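Local structure of epidermal growth factor receptor pathway substrate 8-like protein 1 (Mus musculus, 2CY5) at residues A[7-17]-A[46-57]; A[74-83]-A[94-102]. The protein probably binds short peptide motifs of partner proteins through its phosphotyrosine-binding domain and so takes part in signal transduction, like the related EPS8. All coordinates share one frame; numbering follows the deposited sequence.

Contact 1. Residues A[7-17]-A[46-57]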
loop_
_atom_site.group_PDB
_atom_site.type_symbol
_atom_site.label_atom_id
_atom_site.label_comp_id
_atom_site.label_asym_id
_atom_site.label_seq_id
_atom_site.Cartn_x
_atom_site.Cartn_y
_atom_site.Cartn_z
ATOM N N ASP A 7 6.576 19.473 -17.381
ATOM C CA ASP A 7 5.476 19.088 -16.558
ATOM C C ASP A 7 5.466 17.602 -16.272
ATOM O O ASP A 7 5.122 17.249 -15.199
ATOM C CB ASP A 7 4.143 19.434 -17.159
ATOM C CG ASP A 7 3.924 20.914 -17.156
ATOM O OD1 ASP A 7 4.574 21.723 -16.377
ATOM O OD2 ASP A 7 3.109 21.229 -17.996
ATOM N N VAL A 8 5.728 16.769 -17.260
ATOM C CA VAL A 8 5.723 15.287 -17.057
ATOM C C VAL A 8 7.064 14.761 -17.429
ATOM O O VAL A 8 7.594 15.081 -18.593
ATOM C CB VAL A 8 4.726 14.659 -18.003
ATOM C CG1 VAL A 8 4.765 13.157 -17.856
ATOM C CG2 VAL A 8 3.366 15.260 -17.733
ATOM N N SER A 9 7.734 14.057 -16.501
ATOM C CA SER A 9 8.991 13.504 -16.900
ATOM C C SER A 9 8.953 12.067 -16.368
ATOM O O SER A 9 8.198 11.766 -15.360
ATOM C CB SER A 9 10.138 14.223 -16.181
ATOM O OG SER A 9 10.144 15.636 -16.338
ATOM N N GLN A 10 9.764 11.218 -16.954
ATOM C CA GLN A 10 9.978 9.799 -16.448
ATOM C C GLN A 10 11.382 9.430 -16.266
ATOM O O GLN A 10 12.305 9.929 -16.944
ATOM C CB GLN A 10 9.446 8.700 -17.301
ATOM C CG GLN A 10 9.000 9.170 -18.614
ATOM C CD GLN A 10 8.435 8.007 -19.410
ATOM O OE1 GLN A 10 7.224 7.716 -19.342
ATOM N NE2 GLN A 10 9.339 7.278 -20.087
ATOM N N TYR A 11 11.596 8.518 -15.347
ATOM C CA TYR A 11 12.913 8.054 -15.007
ATOM C C TYR A 11 12.861 6.521 -14.781
ATOM O O TYR A 11 11.796 5.956 -14.317
ATOM C CB TYR A 11 13.315 8.651 -13.678
ATOM C CG TYR A 11 13.185 10.127 -13.725
ATOM C CD1 TYR A 11 12.005 10.764 -13.260
ATOM C CD2 TYR A 11 14.241 10.917 -14.230
ATOM C CE1 TYR A 11 11.862 12.174 -13.268
ATOM C CE2 TYR A 11 14.128 12.363 -14.208
ATOM C CZ TYR A 11 12.977 12.965 -13.728
ATOM O OH TYR A 11 12.817 14.286 -13.642
ATOM N N HIS A 12 13.878 5.831 -15.249
ATOM C CA HIS A 12 13.911 4.419 -14.909
ATOM C C HIS A 12 14.603 4.328 -13.534
ATOM O O HIS A 12 15.629 5.004 -13.294
ATOM C CB HIS A 12 14.706 3.634 -15.894
ATOM C CG HIS A 12 14.023 3.517 -17.221
ATOM N ND1 HIS A 12 13.483 2.329 -17.670
ATOM C CD2 HIS A 12 13.709 4.458 -18.139
ATOM C CE1 HIS A 12 12.872 2.556 -18.810
ATOM N NE2 HIS A 12 12.994 3.839 -19.114
ATOM N N VAL A 13 14.015 3.517 -12.616
ATOM C CA VAL A 13 14.670 3.355 -11.339
ATOM C C VAL A 13 14.521 1.873 -10.967
ATOM O O VAL A 13 13.726 1.184 -11.590
ATOM C CB VAL A 13 13.901 4.193 -10.210
ATOM C CG1 VAL A 13 13.929 5.680 -10.572
ATOM C CG2 VAL A 13 12.500 3.679 -10.115
ATOM N N ASN A 14 15.168 1.496 -9.882
ATOM C CA ASN A 14 14.963 0.152 -9.301
ATOM C C ASN A 14 14.283 0.378 -7.957
ATOM O O ASN A 14 14.846 0.997 -7.038
ATOM C CB ASN A 14 16.363 -0.469 -8.986
ATOM C CG ASN A 14 17.034 -1.034 -10.287
ATOM O OD1 ASN A 14 16.393 -1.333 -11.170
ATOM N ND2 ASN A 14 18.289 -1.094 -10.321
ATOM N N HIS A 15 13.134 -0.202 -7.787
ATOM C CA HIS A 15 12.540 -0.072 -6.435
ATOM C C HIS A 15 13.312 -1.014 -5.523
ATOM O O HIS A 15 13.607 -2.181 -5.923
ATOM C CB HIS A 15 11.070 -0.517 -6.599
ATOM C CG HIS A 15 10.428 -0.709 -5.255
ATOM N ND1 HIS A 15 10.364 -1.949 -4.596
ATOM C CD2 HIS A 15 9.877 0.195 -4.400
ATOM C CE1 HIS A 15 9.806 -1.780 -3.402
ATOM N NE2 HIS A 15 9.492 -0.491 -3.254
ATOM N N LEU A 16 13.694 -0.621 -4.342
ATOM C CA LEU A 16 14.430 -1.519 -3.475
ATOM C C LEU A 16 13.495 -2.071 -2.366
ATOM O O LEU A 16 13.530 -3.247 -2.168
ATOM C CB LEU A 16 15.539 -0.802 -2.765
ATOM C CG LEU A 16 16.551 -0.216 -3.822
ATOM C CD1 LEU A 16 17.740 0.417 -2.982
ATOM C CD2 LEU A 16 17.125 -1.404 -4.625
ATOM N N VAL A 17 12.745 -1.237 -1.635
ATOM C CA VAL A 17 11.897 -1.760 -0.516
ATOM C C VAL A 17 10.851 -0.656 -0.143
ATOM O O VAL A 17 11.059 0.553 -0.466
ATOM C CB VAL A 17 12.863 -1.970 0.779
ATOM C CG1 VAL A 17 13.131 -0.669 1.557
ATOM C CG2 VAL A 17 12.123 -2.933 1.722
ATOM N N VAL A 46 15.766 -7.197 0.528
ATOM C CA VAL A 46 15.778 -6.138 -0.477
ATOM C C VAL A 46 16.090 -6.731 -1.808
ATOM O O VAL A 46 17.149 -7.323 -1.940
ATOM C CB VAL A 46 16.850 -5.108 -0.057
ATOM C CG1 VAL A 46 17.029 -4.001 -1.118
ATOM C CG2 VAL A 46 16.446 -4.457 1.297
ATOM N N TRP A 47 15.237 -6.585 -2.799
ATOM C CA TRP A 47 15.547 -7.109 -4.128
ATOM C C TRP A 47 15.093 -6.037 -5.152
ATOM O O TRP A 47 13.940 -5.666 -5.184
ATOM C CB TRP A 47 14.806 -8.456 -4.437
ATOM C CG TRP A 47 15.264 -9.549 -3.463
ATOM C CD1 TRP A 47 14.808 -9.734 -2.133
ATOM C CD2 TRP A 47 16.402 -10.444 -3.607
ATOM N NE1 TRP A 47 15.616 -10.666 -1.466
ATOM C CE2 TRP A 47 16.576 -11.116 -2.319
ATOM C CE3 TRP A 47 17.273 -10.749 -4.666
ATOM C CZ2 TRP A 47 17.612 -12.069 -2.100
ATOM C CZ3 TRP A 47 18.310 -11.710 -4.433
ATOM C CH2 TRP A 47 18.455 -12.356 -3.158
ATOM N N ALA A 48 16.057 -5.561 -5.933
ATOM C CA ALA A 48 15.897 -4.520 -6.944
ATOM C C ALA A 48 14.960 -4.897 -8.034
ATOM O O ALA A 48 15.057 -5.958 -8.713
ATOM C CB ALA A 48 17.320 -4.114 -7.487
ATOM N N GLN A 49 13.986 -4.067 -8.236
ATOM C CA GLN A 49 13.009 -4.347 -9.292
ATOM C C GLN A 49 12.937 -3.170 -10.158
ATOM O O GLN A 49 12.602 -2.089 -9.666
ATOM C CB GLN A 49 11.659 -4.628 -8.684
ATOM C CG GLN A 49 10.559 -4.819 -9.705
ATOM C CD GLN A 49 9.240 -5.329 -9.037
ATOM O OE1 GLN A 49 9.279 -6.233 -8.177
ATOM N NE2 GLN A 49 8.077 -4.770 -9.446
ATOM N N GLU A 50 13.116 -3.325 -11.490
ATOM C CA GLU A 50 13.157 -2.147 -12.347
ATOM C C GLU A 50 11.794 -1.595 -12.585
ATOM O O GLU A 50 10.841 -2.291 -12.756
ATOM C CB GLU A 50 13.905 -2.441 -13.700
ATOM C CG GLU A 50 14.137 -1.059 -14.446
ATOM C CD GLU A 50 14.917 -1.248 -15.791
ATOM O OE1 GLU A 50 16.017 -1.826 -15.679
ATOM O OE2 GLU A 50 14.437 -0.840 -16.888
HETATM N N MSE A 51 11.660 -0.265 -12.543
HETATM C CA MSE A 51 10.362 0.338 -12.741
HETATM C C MSE A 51 10.556 1.705 -13.396
HETATM O O MSE A 51 11.623 2.320 -13.352
HETATM C CB MSE A 51 9.693 0.657 -11.356
HETATM C CG MSE A 51 8.972 -0.439 -10.714
HETATM SE SE MSE A 51 8.251 0.213 -8.992
HETATM C CE MSE A 51 7.725 -1.696 -8.595
ATOM N N LEU A 52 9.485 2.180 -13.931
ATOM C CA LEU A 52 9.375 3.536 -14.541
ATOM C C LEU A 52 8.695 4.483 -13.581
ATOM O O LEU A 52 7.513 4.321 -13.287
ATOM C CB LEU A 52 8.435 3.490 -15.724
ATOM C CG LEU A 52 8.738 4.437 -16.879
ATOM C CD1 LEU A 52 10.170 4.990 -16.888
ATOM C CD2 LEU A 52 8.479 3.581 -18.144
ATOM N N LEU A 53 9.415 5.509 -13.126
ATOM C CA LEU A 53 8.843 6.478 -12.188
ATOM C C LEU A 53 8.491 7.784 -12.966
ATOM O O LEU A 53 9.363 8.414 -13.678
ATOM C CB LEU A 53 9.838 6.717 -11.008
ATOM C CG LEU A 53 9.271 7.617 -9.882
ATOM C CD1 LEU A 53 10.189 7.687 -8.603
ATOM C CD2 LEU A 53 9.246 9.097 -10.351
ATOM N N ARG A 54 7.210 8.095 -12.992
ATOM C CA ARG A 54 6.712 9.248 -13.695
ATOM C C ARG A 54 6.240 10.393 -12.826
ATOM O O ARG A 54 5.506 10.212 -11.867
ATOM C CB ARG A 54 5.693 8.764 -14.710
ATOM C CG ARG A 54 5.131 9.904 -15.579
ATOM C CD ARG A 54 4.004 9.479 -16.603
ATOM N NE ARG A 54 4.503 8.497 -17.581
ATOM C CZ ARG A 54 3.685 7.744 -18.344
ATOM N NH1 ARG A 54 2.345 7.847 -18.260
ATOM N NH2 ARG A 54 4.191 6.871 -19.189
ATOM N N VAL A 55 6.818 11.618 -13.001
ATOM C CA VAL A 55 6.356 12.756 -12.176
ATOM C C VAL A 55 5.477 13.647 -13.055
ATOM O O VAL A 55 5.934 14.045 -14.156
ATOM C CB VAL A 55 7.544 13.500 -11.759
ATOM C CG1 VAL A 55 7.198 14.587 -10.845
ATOM C CG2 VAL A 55 8.585 12.457 -11.031
ATOM N N SER A 56 4.250 13.908 -12.644
ATOM C CA SER A 56 3.326 14.783 -13.374
ATOM C C SER A 56 2.933 15.819 -12.459
ATOM O O SER A 56 3.238 15.774 -11.262
ATOM C CB SER A 56 2.170 13.978 -13.882
ATOM O OG SER A 56 1.268 13.793 -12.856
ATOM N N PRO A 57 2.234 16.868 -12.911
ATOM C CA PRO A 57 1.947 17.881 -11.898
ATOM C C PRO A 57 0.911 17.495 -10.826
ATOM O O PRO A 57 0.708 18.258 -9.964
ATOM C CB PRO A 57 1.358 19.076 -12.700
ATOM C CG PRO A 57 2.094 18.830 -14.084
ATOM C CD PRO A 57 1.899 17.325 -14.282
HETATM O O HOH W 1 8.142 16.384 -14.194
HETATM O O HOH W 2 18.165 -2.058 -13.147
HETATM O O HOH W 3 11.533 -4.406 -5.220
#

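Contact 2. Residues A[74-83]-A[94-102]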
loop_
_atom_site.group_PDB
_atom_site.type_symbol
_atom_site.label_atom_id
_atom_site.label_comp_id
_atom_site.label_asym_id
_atom_site.label_seq_id
_atom_site.Cartn_x
_atom_site.Cartn_y
_atom_site.Cartn_z
ATOM N N TYR A 74 0.806 7.862 -6.536
ATOM C CA TYR A 74 0.673 8.665 -5.356
ATOM C C TYR A 74 0.387 10.123 -5.689
ATOM O O TYR A 74 1.264 10.854 -6.163
ATOM C CB TYR A 74 1.980 8.603 -4.594
ATOM C CG TYR A 74 2.543 7.206 -4.352
ATOM C CD1 TYR A 74 3.456 6.649 -5.259
ATOM C CD2 TYR A 74 2.132 6.418 -3.233
ATOM C CE1 TYR A 74 3.952 5.364 -5.116
ATOM C CE2 TYR A 74 2.624 5.114 -3.055
ATOM C CZ TYR A 74 3.539 4.584 -4.022
ATOM O OH TYR A 74 4.019 3.274 -3.998
ATOM N N PRO A 75 -0.826 10.575 -5.461
ATOM C CA PRO A 75 -1.198 11.963 -5.717
ATOM C C PRO A 75 -0.286 12.786 -4.843
ATOM O O PRO A 75 0.103 12.322 -3.736
ATOM C CB PRO A 75 -2.660 12.056 -5.228
ATOM C CG PRO A 75 -2.783 10.924 -4.280
ATOM C CD PRO A 75 -1.932 9.769 -4.838
ATOM N N LEU A 76 0.016 14.024 -5.255
ATOM C CA LEU A 76 1.015 14.781 -4.576
ATOM C C LEU A 76 0.601 15.088 -3.181
ATOM O O LEU A 76 1.433 15.247 -2.335
ATOM C CB LEU A 76 1.292 16.067 -5.360
ATOM C CG LEU A 76 1.976 15.746 -6.742
ATOM C CD1 LEU A 76 2.367 17.161 -7.370
ATOM C CD2 LEU A 76 3.336 14.905 -6.666
ATOM N N ASP A 77 -0.686 15.121 -2.945
ATOM C CA ASP A 77 -1.217 15.390 -1.575
ATOM C C ASP A 77 -0.779 14.286 -0.550
ATOM O O ASP A 77 -0.687 14.548 0.601
ATOM C CB ASP A 77 -2.759 15.315 -1.668
ATOM C CG ASP A 77 -3.400 15.917 -0.509
ATOM O OD1 ASP A 77 -4.626 15.715 -0.348
ATOM O OD2 ASP A 77 -2.626 16.608 0.218
ATOM N N ALA A 78 -0.591 13.029 -1.039
ATOM C CA ALA A 78 -0.123 11.870 -0.275
ATOM C C ALA A 78 1.382 11.898 -0.000
ATOM O O ALA A 78 1.839 11.204 0.876
ATOM C CB ALA A 78 -0.482 10.565 -1.087
ATOM N N ILE A 79 2.206 12.679 -0.688
ATOM C CA ILE A 79 3.679 12.644 -0.372
ATOM C C ILE A 79 4.061 13.515 0.792
ATOM O O ILE A 79 3.851 14.694 0.761
ATOM C CB ILE A 79 4.458 13.039 -1.716
ATOM C CG1 ILE A 79 3.960 12.075 -2.787
ATOM C CG2 ILE A 79 5.934 13.021 -1.561
ATOM C CD1 ILE A 79 4.623 12.280 -4.148
ATOM N N VAL A 80 4.699 13.015 1.808
ATOM C CA VAL A 80 4.927 13.836 2.941
ATOM C C VAL A 80 6.347 14.207 2.903
ATOM O O VAL A 80 6.693 15.165 3.523
ATOM C CB VAL A 80 4.504 13.147 4.320
ATOM C CG1 VAL A 80 3.597 11.926 4.139
ATOM C CG2 VAL A 80 5.673 12.503 4.966
ATOM N N ARG A 81 7.206 13.450 2.226
ATOM C CA ARG A 81 8.623 13.835 2.163
ATOM C C ARG A 81 9.364 13.205 0.979
ATOM O O ARG A 81 9.130 11.996 0.646
ATOM C CB ARG A 81 9.418 13.394 3.369
ATOM C CG ARG A 81 10.775 14.061 3.260
ATOM C CD ARG A 81 11.470 14.292 4.646
ATOM N NE ARG A 81 12.788 14.860 4.502
ATOM C CZ ARG A 81 13.743 14.686 5.381
ATOM N NH1 ARG A 81 13.503 13.992 6.500
ATOM N NH2 ARG A 81 14.975 15.078 5.056
ATOM N N CYS A 82 10.368 13.925 0.405
ATOM C CA CYS A 82 11.092 13.279 -0.694
ATOM C C CYS A 82 12.544 13.688 -0.497
ATOM O O CYS A 82 12.761 14.889 -0.351
ATOM C CB CYS A 82 10.541 13.840 -2.037
ATOM S SG CYS A 82 11.539 13.150 -3.388
ATOM N N ASP A 83 13.516 12.771 -0.422
ATOM C CA ASP A 83 14.923 13.139 -0.225
ATOM C C ASP A 83 15.777 12.203 -1.045
ATOM O O ASP A 83 15.275 11.220 -1.657
ATOM C CB ASP A 83 15.325 13.003 1.156
ATOM C CG ASP A 83 16.537 13.988 1.541
ATOM O OD1 ASP A 83 16.965 14.083 2.704
ATOM O OD2 ASP A 83 17.075 14.660 0.653
ATOM N N LEU A 94 20.252 7.099 -3.123
ATOM C CA LEU A 94 18.938 6.469 -3.086
ATOM C C LEU A 94 17.903 7.640 -3.098
ATOM O O LEU A 94 18.111 8.708 -2.486
ATOM C CB LEU A 94 18.786 5.797 -1.766
ATOM C CG LEU A 94 19.859 4.641 -1.689
ATOM C CD1 LEU A 94 19.593 3.947 -0.364
ATOM C CD2 LEU A 94 19.779 3.647 -2.934
ATOM N N LEU A 95 16.757 7.368 -3.693
ATOM C CA LEU A 95 15.678 8.283 -3.685
ATOM C C LEU A 95 14.714 7.782 -2.511
ATOM O O LEU A 95 14.280 6.599 -2.461
ATOM C CB LEU A 95 14.908 8.180 -4.989
ATOM C CG LEU A 95 13.609 9.046 -4.855
ATOM C CD1 LEU A 95 13.887 10.565 -4.801
ATOM C CD2 LEU A 95 12.649 8.806 -6.187
ATOM N N LEU A 96 14.427 8.626 -1.555
ATOM C CA LEU A 96 13.514 8.199 -0.504
ATOM C C LEU A 96 12.236 8.954 -0.664
ATOM O O LEU A 96 12.183 10.222 -0.895
ATOM C CB LEU A 96 14.170 8.525 0.791
ATOM C CG LEU A 96 13.631 7.895 2.069
ATOM C CD1 LEU A 96 14.605 8.089 3.222
ATOM C CD2 LEU A 96 12.490 8.622 2.341
ATOM N N LEU A 97 11.119 8.252 -0.641
ATOM C CA LEU A 97 9.787 8.923 -0.676
ATOM C C LEU A 97 8.946 8.446 0.532
ATOM O O LEU A 97 8.811 7.239 0.755
ATOM C CB LEU A 97 8.956 8.609 -1.945
ATOM C CG LEU A 97 9.178 9.313 -3.220
ATOM C CD1 LEU A 97 8.298 8.542 -4.303
ATOM C CD2 LEU A 97 8.624 10.721 -3.018
ATOM N N VAL A 98 8.444 9.358 1.344
ATOM C CA VAL A 98 7.570 8.904 2.433
ATOM C C VAL A 98 6.182 9.318 1.971
ATOM O O VAL A 98 5.970 10.514 1.618
ATOM C CB VAL A 98 7.928 9.629 3.703
ATOM C CG1 VAL A 98 6.871 9.184 4.929
ATOM C CG2 VAL A 98 9.451 9.502 3.973
ATOM N N CYS A 99 5.159 8.399 1.970
ATOM C CA CYS A 99 3.813 8.768 1.528
ATOM C C CYS A 99 2.867 8.432 2.745
ATOM O O CYS A 99 3.218 7.551 3.611
ATOM C CB CYS A 99 3.429 7.862 0.382
ATOM S SG CYS A 99 4.558 8.305 -0.923
ATOM N N GLN A 100 1.731 9.090 2.797
ATOM C CA GLN A 100 0.698 8.725 3.856
ATOM C C GLN A 100 -0.499 8.520 2.974
ATOM O O GLN A 100 -1.099 9.508 2.433
ATOM C CB GLN A 100 0.447 9.918 4.838
ATOM C CG GLN A 100 -0.804 9.649 5.852
ATOM C CD GLN A 100 -0.584 8.292 6.562
ATOM O OE1 GLN A 100 -1.180 7.261 6.219
ATOM N NE2 GLN A 100 0.281 8.287 7.507
ATOM N N GLU A 101 -0.772 7.285 2.631
ATOM C CA GLU A 101 -1.937 6.991 1.791
ATOM C C GLU A 101 -3.200 7.188 2.739
ATOM O O GLU A 101 -3.187 6.861 4.004
ATOM C CB GLU A 101 -1.889 5.583 1.307
ATOM C CG GLU A 101 -0.774 5.364 0.325
ATOM C CD GLU A 101 -0.802 3.967 -0.220
ATOM O OE1 GLU A 101 -1.902 3.514 -0.612
ATOM O OE2 GLU A 101 0.274 3.296 -0.269
ATOM N N PRO A 102 -4.280 7.780 2.190
ATOM C CA PRO A 102 -5.537 8.041 2.979
ATOM C C PRO A 102 -6.141 6.824 3.720
ATOM O O PRO A 102 -6.503 6.882 4.911
ATOM C CB PRO A 102 -6.531 8.558 1.903
ATOM C CG PRO A 102 -6.124 7.706 0.611
ATOM C CD PRO A 102 -4.535 7.875 0.718
#

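Contact 1. Residues A[7-17]-A[46-57]
Tyr11 and Leu53 face each other as a hydrogen-bonded pair of two antiparallel strands, with Leu53 N reaching Tyr11 O at 2.7 Å. Ser9 with Val55, Val13 with selenomethionine Met51 and His15 with Gln49 repeat the pattern. Tyr11, Val13, Met51, Leu53 and Val55 form the tightly packed face, with His15 buried beside them. Val55 CG2 comes to the edge of the Tyr11 ring, 4.0 Å from CE1. Val13 has CG1 anti to its carbonyl carbon (chi1 -61°), which turns CG2 across the strands to within 4.1 Å of Leu53 CB. The selenium SE of Met51 rests 3.8 Å from His15 CB, approaching the ring obliquely.

The other face is more polar and more open, though Leu52 on it is buried. Gln10 and Arg54 run side by side, amide and guanidinium only 13° from coplanar. Gln10 OE1 lies near the guanidinium plane and takes a bond from Arg54 NH2 at 3.2 Å, almost in line with its own C=O, and a weak one from NE, a grip that keeps the two groups aligned. Leu52 CD1 sits over one face of the His12 ring, 3.9 Å from its centroid, in a CH-pi contact. That ring also makes a weak bond from ND1 to Glu50 OE2 at 3.4 Å. A water links Asn14 OD1 with Glu50, weakly on the Glu50 side, while Asn14 ND2 bonds to Gln113.

This is the pairing of the first two strands of the curled PTB-domain sheet, a PH-like fold. Strand 9-20 runs between 49-55 and 108-114, with a classic bulge where Leu16 and Val17 both face Phe111. Strand 59-63 flanks 49-55, and helix 118-133 covers the packed face: Ile122 touches Tyr11 and Val13, and Tyr11 OH is hydrogen-bonded to Asp125 OD2.

Contact 2. Residues A[74-83]-A[94-102]
A beta hairpin of strands 79-85 and 94-99, broken by a classic bulge, forms this edge of the PTB-domain sheet. Val80 and Arg81 both face Val98, whose carbonyl oxygen O accepts from Val80 N at 2.8 Å and from Arg81 N at 3.2 Å, and the register slips by one there.

On the buried face Leu97 CD2 touches both Ile79 CG2 and Cys82 CB, while Cys82 SG meets Leu95 CD1. Helix 118-133 closes over this row, Leu130 on Ile79 and Ile126 on Cys82. On the opposite face, where Val30 of helix 30-42 packs, Arg81 NH2 and Asp83 OD1 form a salt bridge within their own strand.

Tyr74, at the end of strand 70-75, reaches in from beside the hairpin, its ring meeting that of His110 and lying next to Cys99 SG. Replacing it with an alanine would probably open a gap beside Cys99 and leave the His110 ring without its aromatic partner. Cys99 SG, anti to its own carbonyl carbon (chi1 -66°), approaches the Tyr74 ring obliquely: it lies 4.3 Å from the centroid and 3.8 Å from CD2.

In the fold
The two contacts belong to one antiparallel sheet that curls round on itself, and their centres lie about 13 Å apart. Inside the curl, Leu53 CD1 of contact 1 packs 3.6 Å from Leu95 CD2 of contact 2. On the other face, beside helix 30-42, Leu16 CD1 lies 3.8 Å from Leu94 CD2. Helix 118-133 packs on both contacts. The calcium ion, bound through Ala6 and Asp125, belongs to the contact 1 end: Ser9's side chain is about 4 Å from it, that of Cys82 about 12 Å. PTB domains usually take their peptide between the C-terminal helix and the edge strand equivalent to 79-85, so contact 2 probably borders that groove.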